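Long-range contacts in Alr1585 protein (PDB 5C2I), which binds haem and, as a dye-decolorizing (DyP-type) peroxidase, probably uses hydrogen peroxide to oxidise dyes and other substrates: residues V58-I62 / E104-I108; F65-T71 / V92-F96; N95-S99 / E454-P459; M121-N125 / W140-S146. The protein carries 1 engineered substitution. Residues are numbered along the deposited sequence.

Contact 1 (V58-I62 / E104-I108); sequences VKQWI and EYLEI
One side of helix 55-68 meets the C-terminal end of helix 100-105, the short helix that follows strand 93-98 in the DyP alpha+beta domain. Residues 58-62 are a regular helical turn (phi/psi near -62/-44, Ile62 N to Val58 O 2.9 Å). The nearest CA atoms are those of Lys59 and Leu106, 7.5 Å apart, so the contact is made by side chains and, at Leu106 O, by one main-chain carbonyl; 249 Å² is buried. Glu104, still helical, lends its carbonyl to the turn that follows. Tyr105 (chi1 175°, t) reaches over to Val58, with Val58 CG2 3.9 Å from Tyr105 CE1 and 3.5 Å from Tyr105 OH; the hydroxyl is hydrogen-bonded to the carbonyl of Lys51. Leu106 (m, t) is central: its CD2 sits 3.9 Å from Val58 CG1, 3.9 Å from Lys59 CG and 4.1 Å from Ile62 CD1, while Lys59 (m, t, t, t) places NZ 3.1 Å from Leu106 O in a weak hydrogen bond. Glu107 turns to positive phi (57/40) and closes a Schellman motif, its N 3.0 Å from Glu104 O. Ile108 then leaves extended (-88/127). The chemistry implies a mainly apolar interface centred on Leu106 CD2, with one weak polar link at its border.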
loop_
_atom_site.group_PDB
_atom_site.type_symbol
_atom_site.label_atom_id
_atom_site.label_comp_id
_atom_site.label_asym_id
_atom_site.label_seq_id
_atom_site.Cartn_x
_atom_site.Cartn_y
_atom_site.Cartn_z
ATOM N N VAL A 58 16.852 -11.419 -42.027
ATOM C CA VAL A 58 16.086 -12.004 -40.931
ATOM C C VAL A 58 16.945 -12.936 -40.107
ATOM O O VAL A 58 16.943 -12.879 -38.863
ATOM C CB VAL A 58 14.825 -12.749 -41.430
ATOM C CG1 VAL A 58 14.227 -13.645 -40.345
ATOM C CG2 VAL A 58 13.796 -11.742 -41.915
ATOM N N LYS A 59 17.722 -13.767 -40.782
ATOM C CA LYS A 59 18.594 -14.682 -40.075
ATOM C C LYS A 59 19.625 -13.934 -39.245
ATOM O O LYS A 59 19.899 -14.355 -38.094
ATOM C CB LYS A 59 19.270 -15.645 -41.022
ATOM C CG LYS A 59 18.323 -16.684 -41.568
ATOM C CD LYS A 59 19.011 -17.676 -42.471
ATOM C CE LYS A 59 18.055 -18.799 -42.868
ATOM N NZ LYS A 59 18.682 -19.742 -43.798
ATOM N N GLN A 60 20.167 -12.847 -39.790
ATOM C CA GLN A 60 21.097 -12.023 -39.034
ATOM C C GLN A 60 20.432 -11.429 -37.788
ATOM O O GLN A 60 21.051 -11.363 -36.710
ATOM C CB GLN A 60 21.683 -10.911 -39.903
ATOM C CG GLN A 60 22.573 -11.399 -41.056
ATOM C CD GLN A 60 22.817 -10.331 -42.123
ATOM O OE1 GLN A 60 22.529 -9.155 -41.939
ATOM N NE2 GLN A 60 23.363 -10.756 -43.253
ATOM N N TRP A 61 19.200 -10.968 -37.935
ATOM C CA TRP A 61 18.459 -10.415 -36.791
ATOM C C TRP A 61 18.231 -11.478 -35.700
ATOM O O TRP A 61 18.470 -11.237 -34.503
ATOM C CB TRP A 61 17.120 -9.781 -37.208
ATOM C CG TRP A 61 16.499 -9.203 -36.013
ATOM C CD1 TRP A 61 16.754 -7.959 -35.487
ATOM C CD2 TRP A 61 15.652 -9.867 -35.096
ATOM N NE1 TRP A 61 16.082 -7.812 -34.309
ATOM C CE2 TRP A 61 15.411 -8.974 -34.029
ATOM C CE3 TRP A 61 15.068 -11.137 -35.064
ATOM C CZ2 TRP A 61 14.607 -9.313 -32.929
ATOM C CZ3 TRP A 61 14.257 -11.476 -33.965
ATOM C CH2 TRP A 61 14.045 -10.561 -32.912
ATOM N N ILE A 62 17.749 -12.651 -36.096
ATOM C CA ILE A 62 17.512 -13.730 -35.132
ATOM C C ILE A 62 18.810 -14.077 -34.402
ATOM O O ILE A 62 18.823 -14.267 -33.182
ATOM C CB ILE A 62 16.937 -14.980 -35.843
ATOM C CG1 ILE A 62 15.517 -14.679 -36.347
ATOM C CG2 ILE A 62 16.888 -16.177 -34.890
ATOM C CD1 ILE A 62 14.970 -15.748 -37.268
ATOM N N GLU A 104 9.778 -22.727 -42.619
ATOM C CA GLU A 104 9.711 -22.697 -44.086
ATOM C C GLU A 104 10.236 -21.376 -44.628
ATOM O O GLU A 104 10.973 -21.373 -45.609
ATOM C CB GLU A 104 8.303 -22.988 -44.574
ATOM C CG GLU A 104 7.885 -24.420 -44.343
ATOM C CD GLU A 104 6.471 -24.643 -44.888
ATOM O OE1 GLU A 104 5.512 -23.978 -44.478
ATOM O OE2 GLU A 104 6.300 -25.457 -45.773
ATOM N N TYR A 105 9.824 -20.268 -44.002
ATOM C CA TYR A 105 10.318 -18.940 -44.380
ATOM C C TYR A 105 11.860 -18.903 -44.341
ATOM O O TYR A 105 12.484 -18.354 -45.242
ATOM C CB TYR A 105 9.753 -17.844 -43.452
ATOM C CG TYR A 105 10.379 -16.523 -43.780
ATOM C CD1 TYR A 105 11.585 -16.156 -43.205
ATOM C CD2 TYR A 105 9.804 -15.673 -44.703
ATOM C CE1 TYR A 105 12.200 -14.959 -43.558
ATOM C CE2 TYR A 105 10.392 -14.472 -45.049
ATOM C CZ TYR A 105 11.595 -14.119 -44.472
ATOM O OH TYR A 105 12.208 -12.915 -44.836
ATOM N N LEU A 106 12.430 -19.532 -43.328
ATOM C CA LEU A 106 13.858 -19.598 -43.135
ATOM C C LEU A 106 14.581 -20.598 -44.041
ATOM O O LEU A 106 15.781 -20.764 -43.936
ATOM C CB LEU A 106 14.166 -19.882 -41.649
ATOM C CG LEU A 106 13.764 -18.747 -40.715
ATOM C CD1 LEU A 106 13.884 -19.223 -39.266
ATOM C CD2 LEU A 106 14.572 -17.483 -40.955
ATOM N N GLU A 107 13.858 -21.216 -44.976
ATOM C CA GLU A 107 14.449 -22.132 -45.967
ATOM C C GLU A 107 15.196 -23.292 -45.309
ATOM O O GLU A 107 16.224 -23.776 -45.803
ATOM C CB GLU A 107 15.333 -21.385 -46.974
ATOM C CG GLU A 107 14.607 -20.240 -47.646
ATOM C CD GLU A 107 15.464 -19.410 -48.589
ATOM O OE1 GLU A 107 16.707 -19.458 -48.516
ATOM O OE2 GLU A 107 14.858 -18.721 -49.406
ATOM N N ILE A 108 14.599 -23.797 -44.236
ATOM C CA ILE A 108 15.042 -25.039 -43.604
ATOM C C ILE A 108 14.324 -26.217 -44.295
ATOM O O ILE A 108 13.084 -26.242 -44.384
ATOM C CB ILE A 108 14.703 -25.028 -42.100
ATOM C CG1 ILE A 108 15.357 -23.821 -41.394
ATOM C CG2 ILE A 108 15.098 -26.344 -41.448
ATOM C CD1 ILE A 108 16.859 -23.736 -41.488
#

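Contact 2 (F65-T71 / V92-F96); sequences FAQTYIT and VFANF
Residues 65-68 form the last turn of helix 55-68, Tyr69 (-117/-37) leaves it, and Ile70 and Thr71 are extended beside strand 93-98. The nearest CA pair is Ile70 with Ala94, at 4.7 Å. Thr71 binds Ala94 twice: Thr71 N donates to Ala94 O (3.0 Å, 175°), and Ala94 N donates to Thr71 OG1 (3.0 Å, 163°). The m rotamer of Thr71 (chi1 -51°) brings that hydroxyl into position, over one face of the Phe93 ring, and Thr71 CB lies 3.6 Å from Phe93 CE2. Phe65 (t, chi2 77°) sends its ring toward the strand, with CZ 3.9 Å from Ala94 CB and CE2 4.1 Å from Phe96 CB. Ile70 (m, t) extends CD1 to 3.6 Å from Phe96 CB. Tyr69 (m) sets CB 4.1 Å from Ala94 CB, and its ring edge meets Val92, CD1 to CG2 4.1 Å. One water joins Tyr69 O (2.6 Å) to Val92 O (2.9 Å); another joins Thr71 OG1 (2.8 Å) to Val92 O (2.7 Å). Ala94 CB thus touches the tip of the Phe65 ring, and the CB and carbonyl O of Tyr69. Helix 55-68 covering an antiparallel sheet in which Phe93 and Asn95 pair with strand 150-156 is the layered alpha+beta architecture of the ferredoxin-like DyP domain.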
loop_
_atom_site.group_PDB
_atom_site.type_symbol
_atom_site.label_atom_id
_atom_site.label_comp_id
_atom_site.label_asym_id
_atom_site.label_seq_id
_atom_site.Cartn_x
_atom_site.Cartn_y
_atom_site.Cartn_z
ATOM N N PHE A 65 19.575 -11.457 -31.875
ATOM C CA PHE A 65 18.668 -11.614 -30.735
ATOM C C PHE A 65 19.045 -12.778 -29.833
ATOM O O PHE A 65 19.034 -12.648 -28.603
ATOM C CB PHE A 65 17.224 -11.782 -31.213
ATOM C CG PHE A 65 16.228 -11.752 -30.095
ATOM C CD1 PHE A 65 15.867 -10.546 -29.513
ATOM C CD2 PHE A 65 15.644 -12.892 -29.650
ATOM C CE1 PHE A 65 14.949 -10.503 -28.454
ATOM C CE2 PHE A 65 14.689 -12.855 -28.632
ATOM C CZ PHE A 65 14.371 -11.650 -28.006
ATOM N N ALA A 66 19.442 -13.887 -30.424
ATOM C CA ALA A 66 19.932 -15.012 -29.666
ATOM C C ALA A 66 21.242 -14.722 -28.946
ATOM O O ALA A 66 21.411 -15.155 -27.810
ATOM C CB ALA A 66 20.094 -16.217 -30.581
ATOM N N GLN A 67 22.136 -13.954 -29.577
ATOM C CA GLN A 67 23.404 -13.622 -28.922
ATOM C C GLN A 67 23.186 -12.670 -27.764
ATOM O O GLN A 67 23.862 -12.764 -26.750
ATOM C CB GLN A 67 24.390 -12.997 -29.913
ATOM C CG GLN A 67 24.935 -13.996 -30.913
ATOM C CD GLN A 67 25.610 -13.341 -32.109
ATOM O OE1 GLN A 67 25.404 -12.152 -32.411
ATOM N NE2 GLN A 67 26.414 -14.132 -32.819
ATOM N N THR A 68 22.275 -11.710 -27.925
ATOM C CA THR A 68 22.148 -10.602 -26.978
ATOM C C THR A 68 21.142 -10.848 -25.867
ATOM O O THR A 68 21.373 -10.450 -24.716
ATOM C CB THR A 68 21.776 -9.310 -27.719
ATOM O OG1 THR A 68 22.769 -9.073 -28.723
ATOM C CG2 THR A 68 21.796 -8.114 -26.790
ATOM N N TYR A 69 20.002 -11.455 -26.202
ATOM C CA TYR A 69 18.870 -11.473 -25.276
ATOM C C TYR A 69 18.405 -12.824 -24.764
ATOM O O TYR A 69 17.924 -12.901 -23.637
ATOM C CB TYR A 69 17.655 -10.787 -25.940
ATOM C CG TYR A 69 17.866 -9.291 -26.063
ATOM C CD1 TYR A 69 17.706 -8.472 -24.969
ATOM C CD2 TYR A 69 18.199 -8.708 -27.276
ATOM C CE1 TYR A 69 17.914 -7.086 -25.066
ATOM C CE2 TYR A 69 18.370 -7.337 -27.396
ATOM C CZ TYR A 69 18.222 -6.533 -26.284
ATOM O OH TYR A 69 18.401 -5.177 -26.389
ATOM N N ILE A 70 18.436 -13.857 -25.597
ATOM C CA ILE A 70 17.755 -15.104 -25.213
ATOM C C ILE A 70 18.376 -15.644 -23.925
ATOM O O ILE A 70 19.600 -15.737 -23.785
ATOM C CB ILE A 70 17.749 -16.153 -26.341
ATOM C CG1 ILE A 70 16.875 -15.638 -27.510
ATOM C CG2 ILE A 70 17.187 -17.463 -25.834
ATOM C CD1 ILE A 70 16.826 -16.539 -28.713
ATOM N N THR A 71 17.507 -16.068 -23.030
ATOM C CA THR A 71 17.888 -16.586 -21.731
ATOM C C THR A 71 17.935 -18.103 -21.780
ATOM O O THR A 71 16.919 -18.727 -22.023
ATOM C CB THR A 71 16.851 -16.154 -20.681
ATOM O OG1 THR A 71 16.630 -14.746 -20.765
ATOM C CG2 THR A 71 17.323 -16.488 -19.260
ATOM N N VAL A 92 16.606 -8.576 -18.562
ATOM C CA VAL A 92 15.304 -9.055 -18.994
ATOM C C VAL A 92 15.393 -10.514 -19.344
ATOM O O VAL A 92 16.449 -11.025 -19.741
ATOM C CB VAL A 92 14.710 -8.312 -20.247
ATOM C CG1 VAL A 92 14.331 -6.900 -19.894
ATOM C CG2 VAL A 92 15.632 -8.332 -21.428
ATOM N N PHE A 93 14.270 -11.185 -19.227
ATOM C CA PHE A 93 14.142 -12.561 -19.656
ATOM C C PHE A 93 13.653 -12.586 -21.098
ATOM O O PHE A 93 12.758 -11.811 -21.464
ATOM C CB PHE A 93 13.121 -13.306 -18.769
ATOM C CG PHE A 93 12.967 -14.746 -19.146
ATOM C CD1 PHE A 93 12.092 -15.113 -20.179
ATOM C CD2 PHE A 93 13.832 -15.695 -18.628
ATOM C CE1 PHE A 93 12.089 -16.406 -20.660
ATOM C CE2 PHE A 93 13.765 -17.018 -19.048
ATOM C CZ PHE A 93 12.885 -17.365 -20.054
ATOM N N ALA A 94 14.195 -13.473 -21.931
ATOM C CA ALA A 94 13.683 -13.582 -23.317
ATOM C C ALA A 94 13.647 -15.022 -23.841
ATOM O O ALA A 94 14.617 -15.790 -23.654
ATOM C CB ALA A 94 14.496 -12.695 -24.252
ATOM N N ASN A 95 12.581 -15.329 -24.578
ATOM C CA ASN A 95 12.446 -16.552 -25.349
ATOM C C ASN A 95 12.243 -16.167 -26.820
ATOM O O ASN A 95 11.755 -15.067 -27.147
ATOM C CB ASN A 95 11.190 -17.347 -24.982
ATOM C CG ASN A 95 11.279 -18.179 -23.731
ATOM O OD1 ASN A 95 10.342 -18.179 -22.923
ATOM N ND2 ASN A 95 12.348 -18.972 -23.584
ATOM N N PHE A 96 12.548 -17.102 -27.699
ATOM C CA PHE A 96 12.215 -16.977 -29.118
ATOM C C PHE A 96 11.661 -18.310 -29.622
ATOM O O PHE A 96 12.295 -19.366 -29.428
ATOM C CB PHE A 96 13.450 -16.584 -29.918
ATOM C CG PHE A 96 13.194 -16.380 -31.393
ATOM C CD1 PHE A 96 12.654 -15.203 -31.847
ATOM C CD2 PHE A 96 13.468 -17.383 -32.311
ATOM C CE1 PHE A 96 12.351 -15.034 -33.192
ATOM C CE2 PHE A 96 13.220 -17.207 -33.661
ATOM C CZ PHE A 96 12.667 -16.022 -34.098
HETATM O O HOH W 1 18.240 -10.876 -21.962
HETATM O O HOH W 2 18.237 -12.976 -19.240
#

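Contact 3 (N95-S99 / E454-P459)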
loop_
_atom_site.group_PDB
_atom_site.type_symbol
_atom_site.label_atom_id
_atom_site.label_comp_id
_atom_site.label_asym_id
_atom_site.label_seq_id
_atom_site.Cartn_x
_atom_site.Cartn_y
_atom_site.Cartn_z
ATOM N N ASN A 95 12.581 -15.329 -24.578
ATOM C CA ASN A 95 12.446 -16.552 -25.349
ATOM C C ASN A 95 12.243 -16.167 -26.820
ATOM O O ASN A 95 11.755 -15.067 -27.147
ATOM C CB ASN A 95 11.190 -17.347 -24.982
ATOM C CG ASN A 95 11.279 -18.179 -23.731
ATOM O OD1 ASN A 95 10.342 -18.179 -22.923
ATOM N ND2 ASN A 95 12.348 -18.972 -23.584
ATOM N N PHE A 96 12.548 -17.102 -27.699
ATOM C CA PHE A 96 12.215 -16.977 -29.118
ATOM C C PHE A 96 11.661 -18.310 -29.622
ATOM O O PHE A 96 12.295 -19.366 -29.428
ATOM C CB PHE A 96 13.450 -16.584 -29.918
ATOM C CG PHE A 96 13.194 -16.380 -31.393
ATOM C CD1 PHE A 96 12.654 -15.203 -31.847
ATOM C CD2 PHE A 96 13.468 -17.383 -32.311
ATOM C CE1 PHE A 96 12.351 -15.034 -33.192
ATOM C CE2 PHE A 96 13.220 -17.207 -33.661
ATOM C CZ PHE A 96 12.667 -16.022 -34.098
ATOM N N PHE A 97 10.510 -18.256 -30.278
ATOM C CA PHE A 97 9.841 -19.456 -30.809
ATOM C C PHE A 97 9.581 -19.349 -32.306
ATOM O O PHE A 97 9.283 -18.251 -32.809
ATOM C CB PHE A 97 8.514 -19.676 -30.099
ATOM C CG PHE A 97 8.566 -19.599 -28.584
ATOM C CD1 PHE A 97 8.898 -20.683 -27.829
ATOM C CD2 PHE A 97 8.238 -18.411 -27.922
ATOM C CE1 PHE A 97 8.940 -20.587 -26.438
ATOM C CE2 PHE A 97 8.229 -18.323 -26.557
ATOM C CZ PHE A 97 8.593 -19.412 -25.796
ATOM N N LEU A 98 9.661 -20.475 -33.004
ATOM C CA LEU A 98 9.332 -20.567 -34.433
ATOM C C LEU A 98 8.143 -21.466 -34.665
ATOM O O LEU A 98 8.038 -22.533 -34.060
ATOM C CB LEU A 98 10.526 -21.104 -35.254
ATOM C CG LEU A 98 11.706 -20.137 -35.383
ATOM C CD1 LEU A 98 12.944 -20.874 -35.849
ATOM C CD2 LEU A 98 11.368 -18.992 -36.316
ATOM N N SER A 99 7.254 -21.045 -35.568
ATOM C CA SER A 99 6.209 -21.927 -36.093
ATOM C C SER A 99 6.760 -22.767 -37.237
ATOM O O SER A 99 7.849 -22.478 -37.765
ATOM C CB SER A 99 5.018 -21.102 -36.612
ATOM O OG SER A 99 5.355 -20.401 -37.807
ATOM N N GLU A 454 -1.273 -20.498 -31.868
ATOM C CA GLU A 454 -0.436 -21.265 -32.767
ATOM C C GLU A 454 0.440 -22.178 -31.983
ATOM O O GLU A 454 0.656 -21.986 -30.764
ATOM C CB GLU A 454 0.400 -20.321 -33.641
ATOM C CG GLU A 454 1.225 -20.943 -34.748
ATOM C CD GLU A 454 0.413 -21.803 -35.706
ATOM O OE1 GLU A 454 0.127 -22.965 -35.354
ATOM O OE2 GLU A 454 0.075 -21.321 -36.794
ATOM N N TYR A 455 0.931 -23.196 -32.683
ATOM C CA TYR A 455 1.919 -24.114 -32.152
ATOM C C TYR A 455 3.307 -23.676 -32.581
ATOM O O TYR A 455 3.514 -23.327 -33.747
ATOM C CB TYR A 455 1.709 -25.477 -32.750
ATOM C CG TYR A 455 0.394 -26.182 -32.485
ATOM C CD1 TYR A 455 -0.070 -26.413 -31.193
ATOM C CD2 TYR A 455 -0.353 -26.694 -33.548
ATOM C CE1 TYR A 455 -1.262 -27.111 -30.959
ATOM C CE2 TYR A 455 -1.507 -27.419 -33.324
ATOM C CZ TYR A 455 -1.947 -27.628 -32.021
ATOM O OH TYR A 455 -3.101 -28.377 -31.823
ATOM N N PHE A 456 4.255 -23.711 -31.661
ATOM C CA PHE A 456 5.647 -23.349 -31.944
ATOM C C PHE A 456 6.628 -24.363 -31.405
ATOM O O PHE A 456 6.277 -25.210 -30.570
ATOM C CB PHE A 456 6.012 -22.015 -31.287
ATOM C CG PHE A 456 5.121 -20.846 -31.672
ATOM C CD1 PHE A 456 3.952 -20.587 -30.964
ATOM C CD2 PHE A 456 5.485 -19.978 -32.655
ATOM C CE1 PHE A 456 3.149 -19.524 -31.308
ATOM C CE2 PHE A 456 4.708 -18.878 -32.983
ATOM C CZ PHE A 456 3.508 -18.671 -32.326
ATOM N N PHE A 457 7.884 -24.236 -31.842
ATOM C CA PHE A 457 9.014 -24.945 -31.237
ATOM C C PHE A 457 9.955 -23.889 -30.679
ATOM O O PHE A 457 10.183 -22.855 -31.323
ATOM C CB PHE A 457 9.714 -25.775 -32.285
ATOM C CG PHE A 457 10.787 -26.667 -31.736
ATOM C CD1 PHE A 457 10.474 -27.717 -30.895
ATOM C CD2 PHE A 457 12.091 -26.458 -32.065
ATOM C CE1 PHE A 457 11.457 -28.537 -30.375
ATOM C CE2 PHE A 457 13.104 -27.313 -31.606
ATOM C CZ PHE A 457 12.783 -28.333 -30.715
ATOM N N ALA A 458 10.423 -24.109 -29.450
ATOM C CA ALA A 458 11.499 -23.333 -28.842
ATOM C C ALA A 458 12.812 -23.989 -29.239
ATOM O O ALA A 458 13.163 -25.021 -28.678
ATOM C CB ALA A 458 11.358 -23.328 -27.330
ATOM N N PRO A 459 13.551 -23.417 -30.218
ATOM C CA PRO A 459 14.774 -24.083 -30.632
ATOM C C PRO A 459 15.904 -23.947 -29.620
ATOM O O PRO A 459 15.840 -23.111 -28.732
ATOM C CB PRO A 459 15.137 -23.378 -31.958
ATOM C CG PRO A 459 13.947 -22.573 -32.325
ATOM C CD PRO A 459 13.266 -22.237 -31.037
#
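Two strands from distant parts of the chain cross obliquely here, their short axes 4.6 Å apart at 122°, so they pair over one bridge only. Leu98 and Phe457 form an antiparallel hydrogen-bonded pair: Leu98 N to Phe457 O is 3.0 Å and Phe457 N to Leu98 O is 2.8 Å. Around this point the side chains interlock. Phe97 presents its CB to Phe456 CB at 3.6 Å and its ring atom CD1 to Ala458 CB, also at 3.6 Å, so the ring uses the space left by the small alanine. The Phe456 ring in turn fills a hollow beside Leu98 and Ser99, its CD2 lying 3.6 Å from Ser99 N and 4.1 Å from Ser99 CB. Since strand 93-98 is outermost in the N-terminal sheet and strand 448-458 belongs to the C-terminal one, the bridge joins the two antiparallel sheets of the ferredoxin-like halves that make up the DyP fold. Leu151 of strand 150-156 and Leu254 of strand 250-261 pack on both Phe97 and Phe456. Past the bridge, Pro459 wedges its ring against the first strand: its CG meets Leu98 CD1 at 4.0 Å, while its CD rests 3.4 Å from Phe96 O. At the far end, Ser99 CB touches Glu454 CG at 4.2 Å.

Contact 4 (M121-N125 / W140-S146); sequences MGMKN and WELGFQS
The Lys124 ammonium group binds two main-chain carbonyls, with NZ 2.8 Å from Phe144 O and 2.8 Å from Ser146 O. Chi1 is m, chi2 and chi3 (t, t) extend the side chain, and chi4, 78° (p), bends NZ toward them; CE also lies 3.4 Å from Gln145 O. The acceptors sit at the end of a weakly bonded helix, about 142-145, where Ser146 turns extended (-69/160). The backbone bonds of this helix are Phe144 N to Glu141 O (3.0 Å) and Gln145 N to Leu142 O (2.9 Å), and Gln145 NE2 returns to Trp140 O at 2.8 Å. Glu141 and Gly143 hydrogen-bond to Gln171 of a second subunit. Lys124 itself occupies position i+2 of a type I beta turn from Gly122 to Asn125 (Asn125 N to Gly122 O 3.1 Å; Met123 -73/-17, Lys124 -80/-13). Gly122 leaves helix 117-121 at positive phi (88/152), and Asn125 N-caps helix 126-132, so the turn is a helix-to-helix connection in the DyP domain, reaching over strand 448-458, where Glu454 accepts from Met123 N. The nearest CA atoms, of Lys124 and Gln145, are 8.4 Å apart. The Lys124 side chain spans this gap, and the Trp140 ring (m, chi2 12°) packs beside it, CZ3 3.7 Å from Lys124 CG and CH2 4.3 Å from Met123 CB.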
loop_
_atom_site.group_PDB
_atom_site.type_symbol
_atom_site.label_atom_id
_atom_site.label_comp_id
_atom_site.label_asym_id
_atom_site.label_seq_id
_atom_site.Cartn_x
_atom_site.Cartn_y
_atom_site.Cartn_z
ATOM N N MET A 121 1.219 -29.180 -38.766
ATOM C CA MET A 121 -0.073 -28.851 -39.338
ATOM C C MET A 121 -0.445 -27.384 -39.074
ATOM O O MET A 121 -1.066 -26.748 -39.908
ATOM C CB MET A 121 -1.130 -29.814 -38.779
ATOM C CG MET A 121 -0.936 -31.229 -39.315
ATOM S SD MET A 121 -1.789 -32.455 -38.329
ATOM C CE MET A 121 -3.435 -32.427 -39.112
ATOM N N GLY A 122 -0.126 -26.882 -37.887
ATOM C CA GLY A 122 -0.541 -25.542 -37.481
ATOM C C GLY A 122 -1.924 -25.554 -36.827
ATOM O O GLY A 122 -2.755 -26.404 -37.119
ATOM N N MET A 123 -2.162 -24.593 -35.938
ATOM C CA MET A 123 -3.443 -24.531 -35.189
ATOM C C MET A 123 -4.623 -24.088 -36.061
ATOM O O MET A 123 -5.761 -24.251 -35.676
ATOM C CB MET A 123 -3.301 -23.618 -33.955
ATOM C CG MET A 123 -4.365 -23.865 -32.890
ATOM S SD MET A 123 -4.096 -22.933 -31.398
ATOM C CE MET A 123 -2.626 -23.745 -30.707
ATOM N N LYS A 124 -4.347 -23.489 -37.216
ATOM C CA LYS A 124 -5.407 -23.153 -38.172
ATOM C C LYS A 124 -5.855 -24.351 -39.017
ATOM O O LYS A 124 -6.922 -24.270 -39.674
ATOM C CB LYS A 124 -4.947 -22.073 -39.126
ATOM C CG LYS A 124 -4.740 -20.715 -38.499
ATOM C CD LYS A 124 -4.316 -19.728 -39.595
ATOM C CE LYS A 124 -4.137 -18.340 -39.059
ATOM N NZ LYS A 124 -2.855 -18.169 -38.331
ATOM N N ASN A 125 -5.095 -25.455 -38.991
ATOM C CA ASN A 125 -5.418 -26.633 -39.795
ATOM C C ASN A 125 -6.818 -27.155 -39.445
ATOM O O ASN A 125 -7.176 -27.250 -38.261
ATOM C CB ASN A 125 -4.359 -27.709 -39.600
ATOM C CG ASN A 125 -4.715 -29.034 -40.259
ATOM O OD1 ASN A 125 -5.554 -29.791 -39.760
ATOM N ND2 ASN A 125 -4.030 -29.350 -41.356
ATOM N N TRP A 140 -11.469 -15.760 -34.983
ATOM C CA TRP A 140 -10.297 -15.374 -34.231
ATOM C C TRP A 140 -10.051 -13.879 -34.304
ATOM O O TRP A 140 -10.472 -13.234 -35.250
ATOM C CB TRP A 140 -9.055 -16.055 -34.776
ATOM C CG TRP A 140 -8.925 -17.531 -34.517
ATOM C CD1 TRP A 140 -9.869 -18.393 -34.059
ATOM C CD2 TRP A 140 -7.745 -18.316 -34.756
ATOM N NE1 TRP A 140 -9.314 -19.675 -33.950
ATOM C CE2 TRP A 140 -8.035 -19.642 -34.434
ATOM C CE3 TRP A 140 -6.475 -18.009 -35.259
ATOM C CZ2 TRP A 140 -7.067 -20.660 -34.496
ATOM C CZ3 TRP A 140 -5.514 -19.043 -35.341
ATOM C CH2 TRP A 140 -5.831 -20.336 -34.962
ATOM N N GLU A 141 -9.399 -13.345 -33.280
ATOM C CA GLU A 141 -8.898 -11.984 -33.354
ATOM C C GLU A 141 -7.982 -11.826 -34.567
ATOM O O GLU A 141 -7.239 -12.753 -34.944
ATOM C CB GLU A 141 -8.210 -11.585 -32.061
ATOM C CG GLU A 141 -9.260 -11.313 -30.985
ATOM C CD GLU A 141 -8.699 -10.935 -29.635
ATOM O OE1 GLU A 141 -7.493 -10.706 -29.511
ATOM O OE2 GLU A 141 -9.511 -10.867 -28.673
ATOM N N LEU A 142 -8.093 -10.657 -35.215
ATOM C CA LEU A 142 -7.391 -10.384 -36.484
ATOM C C LEU A 142 -5.905 -10.725 -36.464
ATOM O O LEU A 142 -5.409 -11.352 -37.388
ATOM C CB LEU A 142 -7.560 -8.910 -36.885
ATOM C CG LEU A 142 -8.956 -8.481 -37.342
ATOM C CD1 LEU A 142 -9.052 -6.956 -37.378
ATOM C CD2 LEU A 142 -9.269 -9.069 -38.723
ATOM N N GLY A 143 -5.211 -10.358 -35.394
ATOM C CA GLY A 143 -3.775 -10.639 -35.275
ATOM C C GLY A 143 -3.417 -12.118 -35.513
ATOM O O GLY A 143 -2.428 -12.442 -36.187
ATOM N N PHE A 144 -4.259 -13.020 -35.014
ATOM C CA PHE A 144 -3.990 -14.430 -35.121
ATOM C C PHE A 144 -4.391 -15.026 -36.458
ATOM O O PHE A 144 -4.043 -16.159 -36.732
ATOM C CB PHE A 144 -4.672 -15.182 -33.969
ATOM C CG PHE A 144 -4.102 -14.847 -32.604
ATOM C CD1 PHE A 144 -2.859 -15.323 -32.223
ATOM C CD2 PHE A 144 -4.783 -14.018 -31.738
ATOM C CE1 PHE A 144 -2.337 -15.015 -30.991
ATOM C CE2 PHE A 144 -4.259 -13.698 -30.502
ATOM C CZ PHE A 144 -3.027 -14.191 -30.131
ATOM N N GLN A 145 -5.141 -14.279 -37.279
ATOM C CA GLN A 145 -5.516 -14.776 -38.587
ATOM C C GLN A 145 -4.390 -14.710 -39.595
ATOM O O GLN A 145 -4.455 -15.356 -40.627
ATOM C CB GLN A 145 -6.750 -14.047 -39.115
ATOM C CG GLN A 145 -7.975 -14.341 -38.239
ATOM C CD GLN A 145 -9.272 -13.866 -38.829
ATOM O OE1 GLN A 145 -9.441 -13.883 -40.032
ATOM N NE2 GLN A 145 -10.187 -13.411 -37.990
ATOM N N SER A 146 -3.379 -13.900 -39.327
ATOM C CA SER A 146 -2.201 -13.821 -40.200
ATOM C C SER A 146 -1.402 -15.107 -40.121
ATOM O O SER A 146 -1.523 -15.852 -39.165
ATOM C CB SER A 146 -1.290 -12.683 -39.749
ATOM O OG SER A 146 -1.924 -11.428 -40.003
#

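Contacts 1 and 2 both use helix 55-68, and contacts 2 and 3 share Asn95 and Phe96 of strand 93-98, which leads into helix 100-105. Their centres lie 13 to 16 Å apart, and the Phe96 ring packs on Trp61 and Ile62. Contact 2 falls between the segments of contact 1, and both close before contact 4 opens. Contact 3 spans 355 residues and encloses contact 4. Contact 4, centred 15 Å from contact 3, meets it through Glu454 and Tyr455 against Gly122 and Met123. The Tyr455 and Met123 side chains lie about 10 Å from haem. Contacts 1 and 2 thus hold helices and sheet together within the N-terminal half, which contact 3 joins to the C-terminal sheet.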